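Local coordinates for protein dTDP-4-dehydrorhamnose reductase (Yersinia enterocolitica, PDB 5U9C) that probably catalyses the NADPH-dependent reduction of dTDP-4-dehydro-beta-L-rhamnose to dTDP-L-rhamnose, the last step in making this activated sugar, at residues D[107-121]-D[256-268]. Sequence-based numbering, arbitrary orientation.
Sequences SNVFGGEGKLSYNEL and RPYSEGIESIYMS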
ATOM      1  N   SER D 107       0.242 -17.038 -14.829  1.00 25.89           N
ATOM      2  CA  SER D 107       1.049 -16.238 -13.939  1.00 26.41           C
ATOM      3  C   SER D 107       0.300 -14.928 -13.580  1.00 27.20           C
ATOM      4  O   SER D 107       0.631 -14.298 -12.582  1.00 27.31           O
ATOM      5  CB  SER D 107       2.397 -15.915 -14.606  1.00 27.90           C
ATOM      6  OG  SER D 107       2.230 -15.217 -15.829  1.00 28.09           O
ATOM      7  N   ASN D 108      -0.701 -14.533 -14.390  1.00 26.59           N
ATOM      8  CA  ASN D 108      -1.495 -13.310 -14.123  1.00 28.08           C
ATOM      9  C   ASN D 108      -2.355 -13.368 -12.875  1.00 25.66           C
ATOM     10  O   ASN D 108      -3.017 -12.390 -12.565  1.00 24.35           O
ATOM     11  CB  ASN D 108      -2.391 -12.918 -15.310  1.00 32.46           C
ATOM     12  CG  ASN D 108      -1.758 -11.896 -16.208  1.00 39.91           C
ATOM     13  OD1 ASN D 108      -1.311 -12.217 -17.310  1.00 50.63           O
ATOM     14  ND2 ASN D 108      -1.715 -10.635 -15.740  1.00 40.59           N
ATOM     15  N   VAL D 109      -2.377 -14.498 -12.169  1.00 23.23           N
ATOM     16  CA  VAL D 109      -3.063 -14.531 -10.887  1.00 23.24           C
ATOM     17  C   VAL D 109      -2.198 -13.752  -9.874  1.00 22.86           C
ATOM     18  O   VAL D 109      -2.660 -13.409  -8.786  1.00 23.78           O
ATOM     19  CB  VAL D 109      -3.379 -15.951 -10.373  1.00 24.22           C
ATOM     20  CG1 VAL D 109      -4.274 -16.693 -11.360  1.00 25.73           C
ATOM     21  CG2 VAL D 109      -2.112 -16.744 -10.054  1.00 24.81           C
ATOM     22  N   PHE D 110      -0.942 -13.496 -10.235  1.00 23.11           N
ATOM     23  CA  PHE D 110      -0.045 -12.713  -9.399  1.00 23.63           C
ATOM     24  C   PHE D 110       0.184 -11.315  -9.992  1.00 25.23           C
ATOM     25  O   PHE D 110      -0.122 -11.059 -11.173  1.00 25.50           O
ATOM     26  CB  PHE D 110       1.317 -13.396  -9.274  1.00 23.96           C
ATOM     27  CG  PHE D 110       1.270 -14.739  -8.625  1.00 24.44           C
ATOM     28  CD1 PHE D 110       1.069 -14.850  -7.248  1.00 25.40           C
ATOM     29  CD2 PHE D 110       1.458 -15.886  -9.366  1.00 25.53           C
ATOM     30  CE1 PHE D 110       1.038 -16.088  -6.630  1.00 25.95           C
ATOM     31  CE2 PHE D 110       1.428 -17.135  -8.758  1.00 25.49           C
ATOM     32  CZ  PHE D 110       1.224 -17.236  -7.391  1.00 26.16           C
ATOM     33  N   GLY D 111       0.739 -10.431  -9.174  1.00 23.63           N
ATOM     34  CA  GLY D 111       1.138  -9.116  -9.631  1.00 25.88           C
ATOM     35  C   GLY D 111       0.860  -7.971  -8.705  1.00 26.00           C
ATOM     36  O   GLY D 111       1.637  -7.032  -8.650  1.00 26.03           O
ATOM     37  N   GLY D 112      -0.244  -8.050  -7.963  1.00 27.08           N
ATOM     38  CA  GLY D 112      -0.630  -6.980  -7.078  1.00 28.29           C
ATOM     39  C   GLY D 112       0.390  -6.727  -5.995  1.00 30.60           C
ATOM     40  O   GLY D 112       0.539  -5.601  -5.532  1.00 31.32           O
ATOM     41  N   GLU D 113       1.125  -7.756  -5.605  1.00 29.74           N
ATOM     42  CA  GLU D 113       2.130  -7.565  -4.558  1.00 33.53           C
ATOM     43  C   GLU D 113       3.330  -6.750  -5.004  1.00 32.73           C
ATOM     44  O   GLU D 113       3.988  -6.135  -4.172  1.00 35.83           O
ATOM     45  CB  GLU D 113       2.582  -8.903  -3.985  1.00 35.95           C
ATOM     46  CG  GLU D 113       3.619  -8.763  -2.886  1.00 38.72           C
ATOM     47  CD  GLU D 113       3.924 -10.069  -2.186  1.00 41.44           C
ATOM     48  OE1 GLU D 113       3.199 -11.075  -2.402  1.00 43.73           O
ATOM     49  OE2 GLU D 113       4.923 -10.075  -1.431  1.00 45.40           O
ATOM     50  N   GLY D 114       3.671  -6.791  -6.295  1.00 29.28           N
ATOM     51  CA  GLY D 114       4.785  -6.003  -6.795  1.00 28.87           C
ATOM     52  C   GLY D 114       6.182  -6.578  -6.674  1.00 29.22           C
ATOM     53  O   GLY D 114       7.175  -5.866  -6.940  1.00 29.98           O
ATOM     54  N   LYS D 115       6.300  -7.854  -6.315  1.00 27.95           N
ATOM     55  CA  LYS D 115       7.657  -8.433  -6.266  1.00 28.99           C
ATOM     56  C   LYS D 115       8.077  -8.982  -7.621  1.00 26.76           C
ATOM     57  O   LYS D 115       7.294  -8.965  -8.571  1.00 25.05           O
ATOM     58  CB  LYS D 115       7.830  -9.421  -5.133  1.00 31.87           C
ATOM     59  CG  LYS D 115       6.977 -10.649  -5.129  1.00 32.23           C
ATOM     60  CD  LYS D 115       7.332 -11.408  -3.851  1.00 33.66           C
ATOM     61  CE  LYS D 115       6.623 -12.723  -3.688  1.00 32.40           C
ATOM     62  NZ  LYS D 115       7.213 -13.408  -2.506  1.00 32.95           N
ATOM     63  N   LEU D 116       9.310  -9.441  -7.719  1.00 26.56           N
ATOM     64  CA  LEU D 116       9.879  -9.858  -9.006  1.00 27.61           C
ATOM     65  C   LEU D 116       9.524 -11.268  -9.488  1.00 27.70           C
ATOM     66  O   LEU D 116       9.434 -11.501 -10.701  1.00 25.44           O
ATOM     67  CB  LEU D 116      11.391  -9.620  -8.985  1.00 30.19           C
ATOM     68  CG  LEU D 116      11.719  -8.113  -8.711  1.00 33.45           C
ATOM     69  CD1 LEU D 116      13.217  -7.808  -8.743  1.00 34.64           C
ATOM     70  CD2 LEU D 116      10.977  -7.125  -9.626  1.00 34.44           C
ATOM     71  N   SER D 117       9.247 -12.183  -8.557  1.00 26.34           N
ATOM     72  CA  SER D 117       8.944 -13.551  -8.942  1.00 28.09           C
ATOM     73  C   SER D 117       8.050 -14.202  -7.894  1.00 26.99           C
ATOM     74  O   SER D 117       8.140 -13.843  -6.720  1.00 27.86           O
ATOM     75  CB  SER D 117      10.253 -14.337  -9.049  1.00 30.07           C
ATOM     76  OG  SER D 117      10.030 -15.516  -9.748  1.00 37.04           O
ATOM     77  N   TYR D 118       7.221 -15.155  -8.316  1.00 24.19           N
ATOM     78  CA  TYR D 118       6.296 -15.850  -7.430  1.00 24.18           C
ATOM     79  C   TYR D 118       6.398 -17.387  -7.569  1.00 24.62           C
ATOM     80  O   TYR D 118       6.437 -17.921  -8.700  1.00 25.26           O
ATOM     81  CB  TYR D 118       4.842 -15.432  -7.747  1.00 23.88           C
ATOM     82  CG  TYR D 118       4.598 -13.938  -7.637  1.00 24.43           C
ATOM     83  CD1 TYR D 118       4.815 -13.095  -8.719  1.00 22.73           C
ATOM     84  CD2 TYR D 118       4.169 -13.371  -6.434  1.00 25.57           C
ATOM     85  CE1 TYR D 118       4.625 -11.734  -8.611  1.00 23.75           C
ATOM     86  CE2 TYR D 118       3.977 -12.001  -6.310  1.00 25.96           C
ATOM     87  CZ  TYR D 118       4.192 -11.189  -7.407  1.00 25.05           C
ATOM     88  OH  TYR D 118       3.982  -9.836  -7.283  1.00 24.93           O
ATOM     89  N   ASN D 119       6.421 -18.090  -6.434  1.00 24.18           N
ATOM     90  CA  ASN D 119       6.394 -19.553  -6.444  1.00 24.80           C
ATOM     91  C   ASN D 119       5.020 -20.071  -5.962  1.00 24.76           C
ATOM     92  O   ASN D 119       4.116 -19.260  -5.656  1.00 25.34           O
ATOM     93  CB  ASN D 119       7.582 -20.145  -5.675  1.00 24.90           C
ATOM     94  CG  ASN D 119       7.538 -19.850  -4.202  1.00 25.83           C
ATOM     95  OD1 ASN D 119       6.475 -19.938  -3.559  1.00 25.07           O
ATOM     96  ND2 ASN D 119       8.706 -19.538  -3.634  1.00 25.43           N
ATOM     97  N   GLU D 120       4.852 -21.393  -5.920  1.00 24.38           N
ATOM     98  CA  GLU D 120       3.572 -22.000  -5.537  1.00 24.89           C
ATOM     99  C   GLU D 120       3.091 -21.685  -4.093  1.00 26.95           C
ATOM    100  O   GLU D 120       1.915 -21.853  -3.797  1.00 27.69           O
ATOM    101  CB  GLU D 120       3.545 -23.517  -5.800  1.00 24.79           C
ATOM    102  CG  GLU D 120       3.726 -23.954  -7.264  1.00 24.02           C
ATOM    103  CD  GLU D 120       5.184 -24.181  -7.688  1.00 24.18           C
ATOM    104  OE1 GLU D 120       6.104 -23.655  -7.034  1.00 23.97           O
ATOM    105  OE2 GLU D 120       5.411 -24.882  -8.704  1.00 24.17           O
ATOM    106  N   LEU D 121       3.981 -21.217  -3.215  1.00 27.67           N
ATOM    107  CA  LEU D 121       3.578 -20.808  -1.861  1.00 27.95           C
ATOM    108  C   LEU D 121       3.055 -19.366  -1.802  1.00 28.75           C
ATOM    109  O   LEU D 121       2.375 -18.993  -0.826  1.00 27.60           O
ATOM    110  CB  LEU D 121       4.707 -20.975  -0.835  1.00 28.16           C
ATOM    111  CG  LEU D 121       4.925 -22.387  -0.349  1.00 29.81           C
ATOM    112  CD1 LEU D 121       6.092 -22.444   0.642  1.00 30.10           C
ATOM    113  CD2 LEU D 121       3.649 -22.937   0.299  1.00 30.72           C
ATOM    114  N   ARG D 256      -0.887  -3.895 -16.105  1.00 29.41           N
ATOM    115  CA  ARG D 256       0.090  -4.988 -16.097  1.00 29.35           C
ATOM    116  C   ARG D 256       1.008  -4.758 -14.872  1.00 27.66           C
ATOM    117  O   ARG D 256       1.397  -3.627 -14.589  1.00 27.16           O
ATOM    118  CB  ARG D 256       0.943  -5.023 -17.372  1.00 30.93           C
ATOM    119  CG  ARG D 256       0.222  -5.169 -18.714  1.00 34.65           C
ATOM    120  CD  ARG D 256      -0.670  -6.380 -18.764  1.00 36.82           C
ATOM    121  NE  ARG D 256      -0.943  -6.841 -20.129  1.00 38.71           N
ATOM    122  CZ  ARG D 256      -1.818  -6.308 -20.978  1.00 37.49           C
ATOM    123  NH1 ARG D 256      -1.960  -6.855 -22.168  1.00 39.15           N
ATOM    124  NH2 ARG D 256      -2.532  -5.231 -20.669  1.00 38.27           N
ATOM    125  N   PRO D 257       1.350  -5.820 -14.140  1.00 26.79           N
ATOM    126  CA  PRO D 257       2.216  -5.621 -12.962  1.00 27.02           C
ATOM    127  C   PRO D 257       3.669  -5.377 -13.376  1.00 27.12           C
ATOM    128  O   PRO D 257       4.024  -5.620 -14.528  1.00 27.47           O
ATOM    129  CB  PRO D 257       2.097  -6.958 -12.216  1.00 27.56           C
ATOM    130  CG  PRO D 257       1.797  -7.954 -13.303  1.00 27.96           C
ATOM    131  CD  PRO D 257       1.075  -7.245 -14.406  1.00 25.90           C
ATOM    132  N   TYR D 258       4.491  -4.871 -12.461  1.00 26.91           N
ATOM    133  CA  TYR D 258       5.908  -4.687 -12.760  1.00 29.26           C
ATOM    134  C   TYR D 258       6.515  -6.039 -13.111  1.00 26.88           C
ATOM    135  O   TYR D 258       7.405  -6.119 -13.950  1.00 27.31           O
ATOM    136  CB  TYR D 258       6.646  -3.993 -11.607  1.00 33.03           C
ATOM    137  CG  TYR D 258       6.162  -2.556 -11.424  1.00 36.88           C
ATOM    138  CD1 TYR D 258       6.257  -1.638 -12.477  1.00 38.60           C
ATOM    139  CD2 TYR D 258       5.625  -2.108 -10.210  1.00 40.53           C
ATOM    140  CE1 TYR D 258       5.824  -0.336 -12.340  1.00 39.62           C
ATOM    141  CE2 TYR D 258       5.184  -0.793 -10.067  1.00 40.01           C
ATOM    142  CZ  TYR D 258       5.294   0.083 -11.145  1.00 42.00           C
ATOM    143  OH  TYR D 258       4.875   1.395 -11.053  1.00 48.88           O
ATOM    144  N   SER D 259       6.012  -7.096 -12.474  1.00 24.97           N
ATOM    145  CA  SER D 259       6.425  -8.429 -12.820  1.00 26.79           C
ATOM    146  C   SER D 259       5.363  -9.485 -12.586  1.00 27.98           C
ATOM    147  O   SER D 259       4.622  -9.447 -11.574  1.00 28.16           O
ATOM    148  CB  SER D 259       7.663  -8.842 -12.049  1.00 26.53           C
ATOM    149  OG  SER D 259       8.070 -10.122 -12.478  1.00 24.38           O
ATOM    150  N   GLU D 260       5.270 -10.404 -13.543  1.00 27.94           N
ATOM    151  CA  GLU D 260       4.431 -11.594 -13.382  1.00 28.10           C
ATOM    152  C   GLU D 260       5.322 -12.838 -13.503  1.00 27.65           C
ATOM    153  O   GLU D 260       4.861 -13.931 -13.818  1.00 29.40           O
ATOM    154  CB  GLU D 260       3.252 -11.631 -14.322  1.00 29.42           C
ATOM    155  CG  GLU D 260       3.579 -11.561 -15.797  1.00 31.10           C
ATOM    156  CD  GLU D 260       2.359 -11.861 -16.658  1.00 35.45           C
ATOM    157  OE1 GLU D 260       2.095 -11.074 -17.579  1.00 33.62           O
ATOM    158  OE2 GLU D 260       1.640 -12.875 -16.387  1.00 37.22           O
ATOM    159  N   GLY D 261       6.606 -12.663 -13.215  1.00 26.29           N
ATOM    160  CA  GLY D 261       7.521 -13.777 -13.234  1.00 26.62           C
ATOM    161  C   GLY D 261       7.078 -14.886 -12.275  1.00 26.34           C
ATOM    162  O   GLY D 261       6.569 -14.613 -11.180  1.00 24.71           O
ATOM    163  N   ILE D 262       7.213 -16.130 -12.721  1.00 26.29           N
ATOM    164  CA  ILE D 262       6.915 -17.296 -11.888  1.00 25.86           C
ATOM    165  C   ILE D 262       8.075 -18.289 -11.870  1.00 27.56           C
ATOM    166  O   ILE D 262       8.817 -18.417 -12.851  1.00 28.94           O
ATOM    167  CB  ILE D 262       5.643 -18.033 -12.315  1.00 26.83           C
ATOM    168  CG1 ILE D 262       5.619 -18.292 -13.819  1.00 26.33           C
ATOM    169  CG2 ILE D 262       4.403 -17.236 -11.914  1.00 26.40           C
ATOM    170  CD1 ILE D 262       4.543 -19.288 -14.219  1.00 27.62           C
ATOM    171  N   GLU D 263       8.258 -18.930 -10.725  1.00 27.16           N
ATOM    172  CA  GLU D 263       9.245 -19.990 -10.560  1.00 29.64           C
ATOM    173  C   GLU D 263       8.583 -21.106  -9.756  1.00 27.01           C
ATOM    174  O   GLU D 263       7.496 -20.909  -9.170  1.00 24.77           O
ATOM    175  CB  GLU D 263      10.537 -19.478  -9.917  1.00 32.60           C
ATOM    176  CG  GLU D 263      10.423 -19.033  -8.490  1.00 34.98           C
ATOM    177  CD  GLU D 263      11.632 -18.218  -8.059  1.00 38.31           C
ATOM    178  OE1 GLU D 263      11.884 -17.160  -8.646  1.00 42.47           O
ATOM    179  OE2 GLU D 263      12.309 -18.617  -7.110  1.00 42.22           O
ATOM    180  N   SER D 264       9.171 -22.296  -9.802  1.00 25.59           N
ATOM    181  CA  SER D 264       8.599 -23.437  -9.093  1.00 25.52           C
ATOM    182  C   SER D 264       9.506 -23.934  -8.011  1.00 26.75           C
ATOM    183  O   SER D 264      10.725 -24.014  -8.190  1.00 26.66           O
ATOM    184  CB  SER D 264       8.320 -24.595 -10.046  1.00 26.11           C
ATOM    185  OG  SER D 264       7.731 -25.704  -9.357  1.00 26.49           O
ATOM    186  N   ILE D 265       8.901 -24.268  -6.882  1.00 26.31           N
ATOM    187  CA  ILE D 265       9.622 -24.921  -5.787  1.00 28.03           C
ATOM    188  C   ILE D 265       9.275 -26.405  -5.753  1.00 28.85           C
ATOM    189  O   ILE D 265       9.801 -27.129  -4.928  1.00 29.80           O
ATOM    190  CB  ILE D 265       9.273 -24.318  -4.426  1.00 27.35           C
ATOM    191  CG1 ILE D 265       7.749 -24.285  -4.216  1.00 27.86           C
ATOM    192  CG2 ILE D 265       9.852 -22.920  -4.353  1.00 28.28           C
ATOM    193  CD1 ILE D 265       7.317 -23.931  -2.803  1.00 29.67           C
ATOM    194  N   TYR D 266       8.374 -26.859  -6.629  1.00 30.60           N
ATOM    195  CA  TYR D 266       7.951 -28.267  -6.629  1.00 32.34           C
ATOM    196  C   TYR D 266       8.316 -29.095  -7.868  1.00 34.98           C
ATOM    197  O   TYR D 266       8.149 -30.306  -7.836  1.00 39.47           O
ATOM    198  CB  TYR D 266       6.417 -28.380  -6.415  1.00 31.82           C
ATOM    199  CG  TYR D 266       5.878 -27.822  -5.096  1.00 32.15           C
ATOM    200  CD1 TYR D 266       6.549 -28.031  -3.894  1.00 32.42           C
ATOM    201  CD2 TYR D 266       4.648 -27.192  -5.043  1.00 32.22           C
ATOM    202  CE1 TYR D 266       6.049 -27.554  -2.698  1.00 33.61           C
ATOM    203  CE2 TYR D 266       4.132 -26.714  -3.848  1.00 32.03           C
ATOM    204  CZ  TYR D 266       4.837 -26.899  -2.678  1.00 33.30           C
ATOM    205  OH  TYR D 266       4.353 -26.432  -1.489  1.00 32.96           O
HETATM  206  N   MSE D 267       8.792 -28.469  -8.938  0.50 36.80           N
HETATM  207  CA  MSE D 267       9.106 -29.219 -10.160  0.50 38.23           C
HETATM  208  C   MSE D 267      10.249 -30.183  -9.948  0.50 41.36           C
HETATM  209  O   MSE D 267      10.236 -31.284 -10.506  0.50 42.52           O
HETATM  210  CB  MSE D 267       9.367 -28.273 -11.324  0.50 37.73           C
HETATM  211  CG  MSE D 267       8.050 -27.653 -11.799  0.50 38.16           C
HETATM  212 SE   MSE D 267       7.029 -28.881 -12.955  0.50 39.77          SE
HETATM  213  CE  MSE D 267       8.532 -29.090 -14.191  0.50 37.00           C
ATOM    214  N   SER D 268      11.220 -29.808  -9.114  1.00 42.37           N
ATOM    215  CA  SER D 268      12.375 -30.676  -8.853  1.00 45.29           C
ATOM    216  C   SER D 268      12.045 -32.003  -8.153  1.00 46.73           C
ATOM    217  O   SER D 268      12.800 -32.947  -8.266  1.00 50.49           O
ATOM    218  CB  SER D 268      13.445 -29.918  -8.056  1.00 48.62           C
ATOM    219  OG  SER D 268      13.036 -29.743  -6.707  1.00 50.14           O
TER
HETATM  220  O   HOH W   1       3.240  -5.064  -9.846  1.00 36.56           O
HETATM  221  O   HOH W   2       4.899  -8.257  -9.229  1.00 23.16           O
HETATM  222  O   HOH W   3      10.594 -15.818 -12.659  1.00 44.01           O
HETATM  223  O   HOH W   4      11.306 -19.274  -4.763  1.00 36.89           O
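Tyr118 and Ile262 pair in a short, weakly bonded parallel strand pair that joins the loop after strand 100-106 of the Rossmann-type sheet to the 256-268 segment. Tyr118 N donates to Gly261 O, and Glu263 N returns a straighter bond (167°) to Tyr118 O at 2.9 Å. Ser107 OG bonds to Glu260 OE2 at an unusually short distance whose exact length is doubtful, while Trp156 NE1 holds Glu260 OE1. Tyr118 CB lies over the centre of the Phe110 ring; with CG beside the backbone N (chi1 -58°), the Tyr118 ring is edge-on to Ser259 O, and water 2 links its OH to Ser259 O and Lys115 O. Ile262 CG2 packs 3.6 Å from Ser107 CB. Ser117 OG reaches Glu263 OE1 from the anti side, tilted out of the carboxylate plane, and His246 of a third subunit takes OE2. Farther along, the Glu120 chain bends at chi2 (90°), bringing its carboxylate to Ser264 OG and Ile265 N, while CB packs against Tyr266 CE2. Ile265 N donates to Glu120 OE1 at 2.9 Å, from the syn side; the syn lone pair of Glu120 OE2 receives Ser264 OG, which itself accepts from Tyr266 N in an ST turn.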